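Local coordinates for SH2 domain-containing protein 3C (Homo sapiens, PDB 3T6G) that acts as an adapter in cell adhesion and migration signalling, its C-terminal Cdc25-homology domain held in a closed conformation that precludes canonical exchange and is required for binding BCAR1, at residues S14-A19 with F277-Q282; F103-I108 with R284-S289; V112-S117 with A126-T131; Q133-L138 with A149-A154. The protein carries 2 engineered substitutions. All coordinates share one frame; numbering follows the deposited sequence.

Contact 1: S14-A19 with F277-Q282; sequences SSFNPA and FSTEFQ
Phe16 lays one face of its ring on Thr279, and this is where the contact is tight. Thr279 CB sits over the ring centre, 4.0 Å from the centroid of Phe16 and 13° off the ring normal, a CH-pi contact. Its methyl follows the same face, with Thr279 CG2 3.9 Å from Phe16 CE2. The hydroxyl turns to Arg102, a residue of helix 93-115. With CG anti to the carbonyl carbon (chi1 -61°), the Phe16 ring drops from the loop onto the helix start. The Glu280 side is looser and nearer solvent. Glu280 CG approaches Phe16 CD1 obliquely at 4.1 Å, and the extended chain then carries the carboxylate along the backbone of Asn17. There Glu280 OE2 lies 3.1 Å from Asn17 O; both are acceptors, and Asn17 O has its hydrogen-bond partner in Thr20 OG1. An alanine in place of Phe16 would probably open a gap over Thr279 and lose the CH-pi contact that holds this part of the loop to the helix start. The setting is an N-terminal loop, bent by an ST turn at Ser14, lying across the first turn of helix 279-287, capped by Ser278, a helix of the Cdc25-homology domain.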
loop_
_atom_site.group_PDB
_atom_site.type_symbol
_atom_site.label_atom_id
_atom_site.label_comp_id
_atom_site.label_asym_id
_atom_site.label_seq_id
_atom_site.Cartn_x
_atom_site.Cartn_y
_atom_site.Cartn_z
ATOM N N SER A 14 13.719 6.478 6.734
ATOM C CA SER A 14 13.388 5.694 5.544
ATOM C C SER A 14 14.490 4.704 5.220
ATOM O O SER A 14 15.668 5.017 5.332
ATOM C CB SER A 14 13.132 6.587 4.321
ATOM O OG SER A 14 12.930 5.807 3.147
ATOM N N SER A 15 14.105 3.506 4.801
ATOM C CA SER A 15 15.094 2.507 4.457
ATOM C C SER A 15 15.713 2.732 3.046
ATOM O O SER A 15 16.625 2.005 2.629
ATOM C CB SER A 15 14.484 1.121 4.586
ATOM O OG SER A 15 14.585 0.445 3.347
ATOM N N PHE A 16 15.223 3.742 2.322
ATOM C CA PHE A 16 15.835 4.146 1.056
ATOM C C PHE A 16 16.791 5.292 1.325
ATOM O O PHE A 16 16.415 6.254 1.985
ATOM C CB PHE A 16 14.776 4.643 0.059
ATOM C CG PHE A 16 13.748 3.615 -0.314
ATOM C CD1 PHE A 16 14.116 2.305 -0.586
ATOM C CD2 PHE A 16 12.403 3.962 -0.392
ATOM C CE1 PHE A 16 13.155 1.352 -0.937
ATOM C CE2 PHE A 16 11.431 3.011 -0.741
ATOM C CZ PHE A 16 11.807 1.704 -1.004
ATOM N N ASN A 17 18.015 5.221 0.808
ATOM C CA ASN A 17 18.920 6.358 0.938
ATOM C C ASN A 17 19.627 6.700 -0.358
ATOM O O ASN A 17 20.813 6.388 -0.538
ATOM C CB ASN A 17 19.937 6.154 2.063
ATOM C CG ASN A 17 20.647 7.446 2.430
ATOM O OD1 ASN A 17 20.463 8.472 1.768
ATOM N ND2 ASN A 17 21.469 7.403 3.477
ATOM N N PRO A 18 18.889 7.347 -1.269
ATOM C CA PRO A 18 19.346 7.762 -2.595
ATOM C C PRO A 18 20.726 8.379 -2.545
ATOM O O PRO A 18 21.605 7.988 -3.305
ATOM C CB PRO A 18 18.315 8.826 -3.000
ATOM C CG PRO A 18 17.409 9.026 -1.791
ATOM C CD PRO A 18 17.495 7.748 -1.033
ATOM N N ALA A 19 20.909 9.335 -1.646
ATOM C CA ALA A 19 22.168 10.066 -1.537
ATOM C C ALA A 19 23.427 9.195 -1.372
ATOM O O ALA A 19 24.535 9.670 -1.625
ATOM C CB ALA A 19 22.078 11.094 -0.409
ATOM N N PHE A 277 14.789 -1.232 -11.554
ATOM C CA PHE A 277 13.570 -1.389 -10.785
ATOM C C PHE A 277 13.796 -1.160 -9.290
ATOM O O PHE A 277 12.990 -1.592 -8.450
ATOM C CB PHE A 277 13.009 -2.788 -11.016
ATOM C CG PHE A 277 12.330 -2.938 -12.330
ATOM C CD1 PHE A 277 11.327 -2.042 -12.709
ATOM C CD2 PHE A 277 12.704 -3.946 -13.210
ATOM C CE1 PHE A 277 10.698 -2.164 -13.941
ATOM C CE2 PHE A 277 12.077 -4.075 -14.445
ATOM C CZ PHE A 277 11.081 -3.183 -14.811
ATOM N N SER A 278 14.898 -0.494 -8.965
ATOM C CA SER A 278 15.180 -0.162 -7.586
ATOM C C SER A 278 14.832 1.312 -7.345
ATOM O O SER A 278 15.194 2.181 -8.167
ATOM C CB SER A 278 16.646 -0.458 -7.239
ATOM O OG SER A 278 17.368 0.738 -6.999
ATOM N N THR A 279 14.132 1.577 -6.228
ATOM C CA THR A 279 13.598 2.914 -5.907
ATOM C C THR A 279 14.699 3.957 -5.704
ATOM O O THR A 279 14.587 5.099 -6.174
ATOM C CB THR A 279 12.718 2.904 -4.652
ATOM O OG1 THR A 279 11.608 2.021 -4.848
ATOM C CG2 THR A 279 12.207 4.308 -4.371
ATOM N N GLU A 280 15.752 3.563 -4.996
ATOM C CA GLU A 280 16.944 4.391 -4.886
ATOM C C GLU A 280 17.505 4.758 -6.259
ATOM O O GLU A 280 17.847 5.914 -6.512
ATOM C CB GLU A 280 18.020 3.674 -4.063
ATOM C CG GLU A 280 17.499 3.027 -2.780
ATOM C CD GLU A 280 18.549 2.988 -1.666
ATOM O OE1 GLU A 280 18.450 2.133 -0.758
ATOM O OE2 GLU A 280 19.471 3.825 -1.683
ATOM N N PHE A 281 17.611 3.779 -7.149
ATOM C CA PHE A 281 18.079 4.072 -8.501
ATOM C C PHE A 281 17.127 5.090 -9.151
ATOM O O PHE A 281 17.559 6.096 -9.739
ATOM C CB PHE A 281 18.178 2.796 -9.351
ATOM C CG PHE A 281 18.281 3.066 -10.832
ATOM C CD1 PHE A 281 19.505 3.379 -11.415
ATOM C CD2 PHE A 281 17.153 3.010 -11.643
ATOM C CE1 PHE A 281 19.605 3.633 -12.792
ATOM C CE2 PHE A 281 17.240 3.260 -13.023
ATOM C CZ PHE A 281 18.461 3.579 -13.600
ATOM N N GLN A 282 15.829 4.842 -9.019
ATOM C CA GLN A 282 14.846 5.749 -9.598
ATOM C C GLN A 282 14.905 7.162 -9.032
ATOM O O GLN A 282 14.974 8.129 -9.785
ATOM C CB GLN A 282 13.458 5.143 -9.520
ATOM C CG GLN A 282 13.417 3.842 -10.317
ATOM C CD GLN A 282 12.110 3.118 -10.214
ATOM O OE1 GLN A 282 11.217 3.547 -9.501
ATOM N NE2 GLN A 282 11.994 1.994 -10.910
#

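Contact 2: F103-I108 with R284-S289; sequences FHTMSI and RLLWGS
Leu286 and Trp287 at the end of one helix meet Thr105 and Ile108, one turn apart on another, and the contact illustrates how apolar fit and polar satisfaction can be shared among neighbours. The apolar part centres on Leu286. Its CD1 methyl comes 3.9 Å from Ile108 CG2 and 4.0 Å from Thr105 CG2, so that one branch faces two methyls of the partner helix; Leu286 and Ile108 cross obliquely, while Leu286 and Thr105 slide past each other in opposite directions. Ile108 reaches on with its other branch, CD1 lying 4.0 Å from Trp287 CZ2, the two side chains crossing at about a right angle.

The aromatic part belongs to the indole. Trp287 turns the edge of its six-membered ring to Thr105, whose OG1 lies near the ring plane, 3.5 Å from Trp287 CH2. Leu286 CB stands 3.5 Å above the Trp287 ring plane, toward the rim, and so covers part of one face.

The polar part is met outside the two segments. Thr105 OG1 is hydrogen-bonded to Tyr300 OH and to Glu101 OE2, so the hydroxyl beside the ring edge has its partners there, and Trp287 NE1 is bonded to Arg299 O.

After Trp287 the chain swings away through Gly288, with a positive phi of 72°. This is helix-on-helix packing in which Thr105 and Ile108, i and i+3 on helix 93-115, receive two consecutive residues from the end of helix 279-287 in the all-helical Cdc25-homology fold, with helix 296-314 also touching Ile108 and Leu286.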
loop_
_atom_site.group_PDB
_atom_site.type_symbol
_atom_site.label_atom_id
_atom_site.label_comp_id
_atom_site.label_asym_id
_atom_site.label_seq_id
_atom_site.Cartn_x
_atom_site.Cartn_y
_atom_site.Cartn_z
ATOM N N PHE A 103 5.873 2.855 -4.975
ATOM C CA PHE A 103 4.699 2.877 -5.835
ATOM C C PHE A 103 4.643 4.117 -6.750
ATOM O O PHE A 103 4.727 3.994 -7.986
ATOM C CB PHE A 103 3.451 2.804 -4.964
ATOM C CG PHE A 103 2.176 2.573 -5.725
ATOM C CD1 PHE A 103 1.738 1.283 -5.999
ATOM C CD2 PHE A 103 1.393 3.640 -6.132
ATOM C CE1 PHE A 103 0.554 1.064 -6.675
ATOM C CE2 PHE A 103 0.196 3.423 -6.810
ATOM C CZ PHE A 103 -0.223 2.134 -7.078
ATOM N N HIS A 104 4.518 5.310 -6.176
ATOM C CA HIS A 104 4.389 6.448 -7.065
ATOM C C HIS A 104 5.629 6.710 -7.909
ATOM O O HIS A 104 5.526 7.113 -9.065
ATOM C CB HIS A 104 3.919 7.733 -6.380
ATOM C CG HIS A 104 3.423 8.759 -7.361
ATOM N ND1 HIS A 104 2.497 8.459 -8.344
ATOM C CD2 HIS A 104 3.761 10.059 -7.552
ATOM C CE1 HIS A 104 2.269 9.534 -9.076
ATOM N NE2 HIS A 104 3.018 10.519 -8.615
ATOM N N THR A 105 6.800 6.497 -7.329
ATOM C CA THR A 105 8.037 6.751 -8.046
ATOM C C THR A 105 8.235 5.805 -9.249
ATOM O O THR A 105 8.720 6.211 -10.300
ATOM C CB THR A 105 9.199 6.743 -7.095
ATOM O OG1 THR A 105 9.123 7.940 -6.331
ATOM C CG2 THR A 105 10.544 6.721 -7.839
ATOM N N MET A 106 7.822 4.558 -9.081
ATOM C CA MET A 106 7.775 3.593 -10.161
ATOM C C MET A 106 6.876 4.101 -11.305
ATOM O O MET A 106 7.317 4.164 -12.455
ATOM C CB MET A 106 7.252 2.270 -9.598
ATOM C CG MET A 106 6.974 1.160 -10.602
ATOM S SD MET A 106 8.477 0.398 -11.224
ATOM C CE MET A 106 9.564 0.323 -9.794
ATOM N N SER A 107 5.630 4.459 -10.989
ATOM C CA SER A 107 4.675 4.992 -11.985
ATOM C C SER A 107 5.282 6.143 -12.782
ATOM O O SER A 107 5.174 6.199 -14.010
ATOM C CB SER A 107 3.396 5.455 -11.309
ATOM O OG SER A 107 2.714 4.352 -10.745
ATOM N N ILE A 108 5.975 7.030 -12.085
ATOM C CA ILE A 108 6.701 8.085 -12.762
ATOM C C ILE A 108 7.737 7.509 -13.761
ATOM O O ILE A 108 7.809 7.933 -14.916
ATOM C CB ILE A 108 7.397 8.981 -11.739
ATOM C CG1 ILE A 108 6.356 9.617 -10.808
ATOM C CG2 ILE A 108 8.209 10.047 -12.436
ATOM C CD1 ILE A 108 6.901 10.785 -9.979
ATOM N N ARG A 284 17.338 8.788 -7.705
ATOM C CA ARG A 284 18.538 9.425 -8.253
ATOM C C ARG A 284 18.425 9.745 -9.740
ATOM O O ARG A 284 18.796 10.837 -10.192
ATOM C CB ARG A 284 19.747 8.528 -8.014
ATOM C CG ARG A 284 20.320 8.646 -6.614
ATOM C CD ARG A 284 21.132 9.910 -6.536
ATOM N NE ARG A 284 22.199 9.760 -5.563
ATOM C CZ ARG A 284 23.484 9.623 -5.860
ATOM N NH1 ARG A 284 23.882 9.637 -7.123
ATOM N NH2 ARG A 284 24.371 9.492 -4.881
ATOM N N LEU A 285 17.919 8.785 -10.506
ATOM C CA LEU A 285 17.657 9.005 -11.926
ATOM C C LEU A 285 16.761 10.210 -12.121
ATOM O O LEU A 285 17.098 11.143 -12.824
ATOM C CB LEU A 285 16.961 7.789 -12.525
ATOM C CG LEU A 285 16.403 7.964 -13.930
ATOM C CD1 LEU A 285 17.536 8.210 -14.891
ATOM C CD2 LEU A 285 15.624 6.719 -14.318
ATOM N N LEU A 286 15.600 10.171 -11.489
ATOM C CA LEU A 286 14.578 11.184 -11.688
ATOM C C LEU A 286 14.983 12.550 -11.131
ATOM O O LEU A 286 14.881 13.573 -11.803
ATOM C CB LEU A 286 13.277 10.691 -11.058
ATOM C CG LEU A 286 12.746 9.459 -11.806
ATOM C CD1 LEU A 286 11.622 8.773 -11.068
ATOM C CD2 LEU A 286 12.303 9.847 -13.211
ATOM N N TRP A 287 15.469 12.576 -9.906
ATOM C CA TRP A 287 15.682 13.865 -9.267
ATOM C C TRP A 287 17.141 14.291 -9.161
ATOM O O TRP A 287 17.427 15.424 -8.772
ATOM C CB TRP A 287 14.953 13.913 -7.920
ATOM C CG TRP A 287 13.447 13.785 -8.096
ATOM C CD1 TRP A 287 12.575 14.777 -8.466
ATOM C CD2 TRP A 287 12.652 12.596 -7.939
ATOM N NE1 TRP A 287 11.295 14.277 -8.542
ATOM C CE2 TRP A 287 11.316 12.941 -8.221
ATOM C CE3 TRP A 287 12.942 11.275 -7.576
ATOM C CZ2 TRP A 287 10.274 12.021 -8.156
ATOM C CZ3 TRP A 287 11.902 10.356 -7.516
ATOM C CH2 TRP A 287 10.585 10.736 -7.795
ATOM N N GLY A 288 18.055 13.400 -9.545
ATOM C CA GLY A 288 19.483 13.675 -9.445
ATOM C C GLY A 288 19.938 13.648 -7.991
ATOM O O GLY A 288 19.112 13.717 -7.079
ATOM N N SER A 289 21.241 13.528 -7.751
ATOM C CA SER A 289 21.749 13.674 -6.389
ATOM C C SER A 289 21.381 15.081 -5.949
ATOM O O SER A 289 21.196 15.971 -6.781
ATOM C CB SER A 289 23.263 13.446 -6.308
ATOM O OG SER A 289 23.982 14.404 -7.066
#

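Contact 3: V112-S117 with A126-T131; sequences VDILGS and ALLHKT. Engineered in segment 112-117: Ser117 (natural residue Cys).
A pair of sequence-consecutive antiparallel helices, 93-115 and 121-140 with a short link between them, is closed here by Ile114 against Leu127, Ile114 CG1 lying 4.3 Å from Leu127 CG. Leu127 stands at the middle of the contact. With CG anti to the backbone N (chi1 -179°) its side chain extends straight at the first helix, and its CD2 methyl is shared by two neighbours: Asp113 OD2 at 3.8 Å and Ser117 CB, also 3.8 Å from Leu127 CD2. Ser117 is an engineered residue, cysteine in the natural protein; its CB does the touching. Asp113 OD2 only brushes the leucine, while OD1 forms a salt bridge with Lys42.

Beyond Leu127, where the two antiparallel helices run deeper into the domain, Ile114 takes over. Its CD1 methyl meets Thr131 tip to tip, 3.5 Å from Thr131 OG1, and lies 4.2 Å from Leu128 CD1, Ile114 and Leu128 meeting at a slant. The threonine hydroxyl can present itself to a methyl because its proton goes back into its own helix: Thr131 OG1 donates to Leu127 O at 3.1 Å, approaching from above the carbonyl plane, 35° out of it. The same oxygen also accepts from Thr131 N, so two donors of one residue grip it. Leu128 also leans on Trp167 and Leu170 of helix 164-173, and Thr131 touches Val151 and Leu155 of helix 145-155.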
loop_
_atom_site.group_PDB
_atom_site.type_symbol
_atom_site.label_atom_id
_atom_site.label_comp_id
_atom_site.label_asym_id
_atom_site.label_seq_id
_atom_site.Cartn_x
_atom_site.Cartn_y
_atom_site.Cartn_z
ATOM N N VAL A 112 7.779 8.199 -17.702
ATOM C CA VAL A 112 8.871 8.933 -18.324
ATOM C C VAL A 112 9.483 8.169 -19.521
ATOM O O VAL A 112 9.996 8.765 -20.481
ATOM C CB VAL A 112 9.967 9.231 -17.287
ATOM C CG1 VAL A 112 11.220 9.802 -17.954
ATOM C CG2 VAL A 112 9.431 10.173 -16.209
ATOM N N ASP A 113 9.439 6.847 -19.453
ATOM C CA ASP A 113 10.032 6.038 -20.496
ATOM C C ASP A 113 9.131 6.235 -21.690
ATOM O O ASP A 113 9.590 6.461 -22.808
ATOM C CB ASP A 113 10.044 4.571 -20.077
ATOM C CG ASP A 113 10.752 3.686 -21.077
ATOM O OD1 ASP A 113 11.766 4.145 -21.639
ATOM O OD2 ASP A 113 10.301 2.532 -21.286
ATOM N N ILE A 114 7.831 6.187 -21.420
ATOM C CA ILE A 114 6.824 6.385 -22.446
ATOM C C ILE A 114 6.915 7.758 -23.116
ATOM O O ILE A 114 6.952 7.851 -24.341
ATOM C CB ILE A 114 5.424 6.136 -21.907
ATOM C CG1 ILE A 114 5.312 4.669 -21.500
ATOM C CG2 ILE A 114 4.392 6.495 -22.972
ATOM C CD1 ILE A 114 3.953 4.203 -21.085
ATOM N N LEU A 115 6.978 8.821 -22.324
ATOM C CA LEU A 115 7.070 10.153 -22.905
ATOM C C LEU A 115 8.461 10.396 -23.465
ATOM O O LEU A 115 8.700 11.401 -24.132
ATOM C CB LEU A 115 6.714 11.208 -21.877
ATOM C CG LEU A 115 5.326 10.973 -21.269
ATOM C CD1 LEU A 115 5.167 11.630 -19.868
ATOM C CD2 LEU A 115 4.254 11.452 -22.234
ATOM N N GLY A 116 9.381 9.474 -23.185
ATOM C CA GLY A 116 10.719 9.555 -23.736
ATOM C C GLY A 116 10.788 8.897 -25.103
ATOM O O GLY A 116 11.776 9.033 -25.835
ATOM N N SER A 117 9.726 8.173 -25.443
ATOM C CA SER A 117 9.621 7.518 -26.738
ATOM C C SER A 117 9.148 8.522 -27.807
ATOM O O SER A 117 7.974 8.550 -28.197
ATOM C CB SER A 117 8.670 6.326 -26.650
ATOM O OG SER A 117 8.362 5.828 -27.945
ATOM N N ALA A 126 3.337 1.128 -29.474
ATOM C CA ALA A 126 3.928 -0.195 -29.249
ATOM C C ALA A 126 4.545 -0.329 -27.850
ATOM O O ALA A 126 4.414 -1.357 -27.192
ATOM C CB ALA A 126 4.963 -0.484 -30.316
ATOM N N LEU A 127 5.217 0.723 -27.405
ATOM C CA LEU A 127 5.709 0.809 -26.029
ATOM C C LEU A 127 4.561 0.820 -25.000
ATOM O O LEU A 127 4.628 0.147 -23.971
ATOM C CB LEU A 127 6.564 2.066 -25.864
ATOM C CG LEU A 127 7.167 2.248 -24.460
ATOM C CD1 LEU A 127 7.571 0.915 -23.870
ATOM C CD2 LEU A 127 8.348 3.200 -24.491
ATOM N N LEU A 128 3.518 1.596 -25.282
ATOM C CA LEU A 128 2.297 1.585 -24.475
ATOM C C LEU A 128 1.721 0.173 -24.427
ATOM O O LEU A 128 1.252 -0.286 -23.396
ATOM C CB LEU A 128 1.268 2.560 -25.053
ATOM C CG LEU A 128 -0.016 2.863 -24.270
ATOM C CD1 LEU A 128 0.327 3.676 -23.039
ATOM C CD2 LEU A 128 -1.057 3.616 -25.125
ATOM N N HIS A 129 1.771 -0.534 -25.547
ATOM C CA HIS A 129 1.164 -1.861 -25.601
ATOM C C HIS A 129 1.947 -2.820 -24.718
ATOM O O HIS A 129 1.397 -3.770 -24.158
ATOM C CB HIS A 129 1.088 -2.373 -27.050
ATOM C CG HIS A 129 0.682 -3.811 -27.165
ATOM N ND1 HIS A 129 -0.532 -4.283 -26.715
ATOM C CD2 HIS A 129 1.339 -4.884 -27.665
ATOM C CE1 HIS A 129 -0.610 -5.583 -26.936
ATOM N NE2 HIS A 129 0.510 -5.972 -27.514
ATOM N N LYS A 130 3.241 -2.550 -24.602
ATOM C CA LYS A 130 4.130 -3.405 -23.852
ATOM C C LYS A 130 4.000 -3.102 -22.358
ATOM O O LYS A 130 4.039 -4.008 -21.524
ATOM C CB LYS A 130 5.566 -3.200 -24.321
ATOM C CG LYS A 130 6.524 -4.240 -23.786
ATOM C CD LYS A 130 7.949 -3.769 -23.904
ATOM C CE LYS A 130 8.888 -4.820 -23.364
ATOM N NZ LYS A 130 10.218 -4.212 -23.159
ATOM N N THR A 131 3.840 -1.828 -22.018
ATOM C CA THR A 131 3.508 -1.478 -20.643
ATOM C C THR A 131 2.249 -2.217 -20.157
ATOM O O THR A 131 2.226 -2.745 -19.057
ATOM C CB THR A 131 3.299 0.011 -20.490
ATOM O OG1 THR A 131 4.458 0.694 -20.967
ATOM C CG2 THR A 131 3.103 0.344 -19.034
#

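Contact 4: Q133-L138 with A149-A154; sequences QLAAEL and AAVMGA
Between Val151 and the group of Leu134, Ala135 and Leu138 there is no ring or other flat group to offer a face or an edge: aliphatic branches and one thioether sulfur do all the touching. Val151 is the centre, and its two methyls divide the work. CG1, anti to the backbone N (chi1 162°), presses on Ala135, with Val151 CG1 3.4 Å from Ala135 CB. CG2 turns instead to the leucines, 3.6 Å from Leu138 CD1 and 4.0 Å from Leu134 CD2, each leucine crossing the valine at about a right angle. Ala135 thus forms the low point, with a leucine one residue before it and another three residues after it, into which the branched residue fits. Met152 closes a further side: its chain bends at chi2 and chi3, bringing SD 4.1 Å from Ala135 CB. An alanine in place of Val151 would probably open a gap over Ala135 and leave the ends of both leucines without the methyl they pack against.

Ala135 and Val151 have the nearest CA atoms, 5.8 Å apart, and the segment axes pass at 9.0 Å. They are nearly antiparallel, at 158°, as successive helices 121-140 and 145-155 joined by a short turn. Around the pair, helix 50-64 meets Leu134 and Leu138 through Ala54, helix 93-115 touches Val151 through Leu110, and Met152 rests on Tyr181 and Leu189 of helix 175-193.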
loop_
_atom_site.group_PDB
_atom_site.type_symbol
_atom_site.label_atom_id
_atom_site.label_comp_id
_atom_site.label_asym_id
_atom_site.label_seq_id
_atom_site.Cartn_x
_atom_site.Cartn_y
_atom_site.Cartn_z
ATOM N N GLN A 133 1.067 -5.098 -21.446
ATOM C CA GLN A 133 1.510 -6.476 -21.304
ATOM C C GLN A 133 2.222 -6.665 -19.947
ATOM O O GLN A 133 1.984 -7.650 -19.243
ATOM C CB GLN A 133 2.432 -6.867 -22.466
ATOM C CG GLN A 133 1.737 -7.020 -23.846
ATOM O OE1 GLN A 133 3.838 -7.169 -25.045
ATOM N NE2 GLN A 133 2.195 -8.570 -25.664
ATOM N N LEU A 134 3.083 -5.723 -19.568
ATOM C CA LEU A 134 3.703 -5.793 -18.250
ATOM C C LEU A 134 2.638 -5.833 -17.141
ATOM O O LEU A 134 2.739 -6.629 -16.204
ATOM C CB LEU A 134 4.680 -4.633 -18.003
ATOM C CG LEU A 134 5.225 -4.575 -16.561
ATOM C CD1 LEU A 134 5.680 -5.958 -16.092
ATOM C CD2 LEU A 134 6.356 -3.537 -16.363
ATOM N N ALA A 135 1.622 -4.980 -17.239
ATOM C CA ALA A 135 0.582 -4.965 -16.217
ATOM C C ALA A 135 -0.230 -6.253 -16.230
ATOM O O ALA A 135 -0.632 -6.744 -15.178
ATOM C CB ALA A 135 -0.318 -3.755 -16.359
ATOM N N ALA A 136 -0.461 -6.817 -17.410
ATOM C CA ALA A 136 -1.195 -8.076 -17.475
ATOM C C ALA A 136 -0.364 -9.209 -16.872
ATOM O O ALA A 136 -0.899 -10.103 -16.219
ATOM C CB ALA A 136 -1.647 -8.406 -18.932
ATOM N N GLU A 137 0.946 -9.173 -17.094
ATOM C CA GLU A 137 1.834 -10.207 -16.563
ATOM C C GLU A 137 1.951 -10.108 -15.030
ATOM O O GLU A 137 1.792 -11.086 -14.303
ATOM C CB GLU A 137 3.213 -10.102 -17.210
ATOM C CG GLU A 137 3.273 -10.627 -18.627
ATOM C CD GLU A 137 3.165 -12.131 -18.669
ATOM O OE1 GLU A 137 3.724 -12.789 -17.764
ATOM O OE2 GLU A 137 2.508 -12.657 -19.592
ATOM N N LEU A 138 2.244 -8.914 -14.551
ATOM C CA LEU A 138 2.226 -8.656 -13.129
ATOM C C LEU A 138 0.959 -9.230 -12.503
ATOM O O LEU A 138 1.002 -9.897 -11.466
ATOM C CB LEU A 138 2.325 -7.154 -12.895
ATOM C CG LEU A 138 3.705 -6.628 -13.267
ATOM C CD1 LEU A 138 3.776 -5.107 -13.294
ATOM C CD2 LEU A 138 4.754 -7.232 -12.319
ATOM N N ALA A 149 -0.575 -2.417 -9.973
ATOM C CA ALA A 149 -1.305 -1.163 -9.771
ATOM C C ALA A 149 -0.401 0.034 -9.990
ATOM O O ALA A 149 -0.861 1.107 -10.367
ATOM C CB ALA A 149 -1.922 -1.108 -8.365
ATOM N N ALA A 150 0.887 -0.137 -9.719
ATOM C CA ALA A 150 1.828 0.927 -10.012
ATOM C C ALA A 150 1.939 1.112 -11.543
ATOM O O ALA A 150 2.199 2.216 -12.030
ATOM C CB ALA A 150 3.200 0.621 -9.383
ATOM N N VAL A 151 1.721 0.035 -12.300
ATOM C CA VAL A 151 1.883 0.101 -13.743
ATOM C C VAL A 151 0.654 0.727 -14.395
ATOM O O VAL A 151 0.788 1.654 -15.195
ATOM C CB VAL A 151 2.237 -1.270 -14.362
ATOM C CG1 VAL A 151 1.959 -1.267 -15.858
ATOM C CG2 VAL A 151 3.730 -1.630 -14.061
ATOM N N MET A 152 -0.523 0.203 -14.051
ATOM C CA MET A 152 -1.812 0.862 -14.290
ATOM C C MET A 152 -1.824 2.330 -13.825
ATOM O O MET A 152 -2.340 3.198 -14.511
ATOM C CB MET A 152 -2.921 0.094 -13.573
ATOM C CG MET A 152 -2.994 -1.373 -13.987
ATOM S SD MET A 152 -3.700 -1.557 -15.639
ATOM C CE MET A 152 -5.268 -0.738 -15.392
ATOM N N GLY A 153 -1.247 2.611 -12.664
ATOM C CA GLY A 153 -1.062 3.988 -12.252
ATOM C C GLY A 153 -0.357 4.818 -13.312
ATOM O O GLY A 153 -0.761 5.936 -13.597
ATOM N N ALA A 154 0.697 4.275 -13.910
ATOM C CA ALA A 154 1.401 4.962 -15.005
ATOM C C ALA A 154 0.491 5.217 -16.235
ATOM O O ALA A 154 0.474 6.314 -16.806
ATOM C CB ALA A 154 2.589 4.160 -15.424
#

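Overall arrangement
Contact 1 is the most exposed of the four, pairing an N-terminal loop with a helix start, and it alone combines a CH-pi contact with a carboxylate beside the backbone of an exposed loop residue. Contacts 2, 3 and 4 are buried and mainly aliphatic, though contact 2 adds an indole edge. Helix 279-287 serves contacts 1 and 2, whose centres are 9 Å apart; helix 93-115 serves contacts 2 and 3; helix 121-140 serves contacts 3 and 4. Contacts 3 and 4 join helices consecutive in sequence, while contacts 1 and 2 bring together distant parts of the chain. Contact 2 also meets contact 4 where Ser107 OG probably hydrogen-bonds Ala150 O.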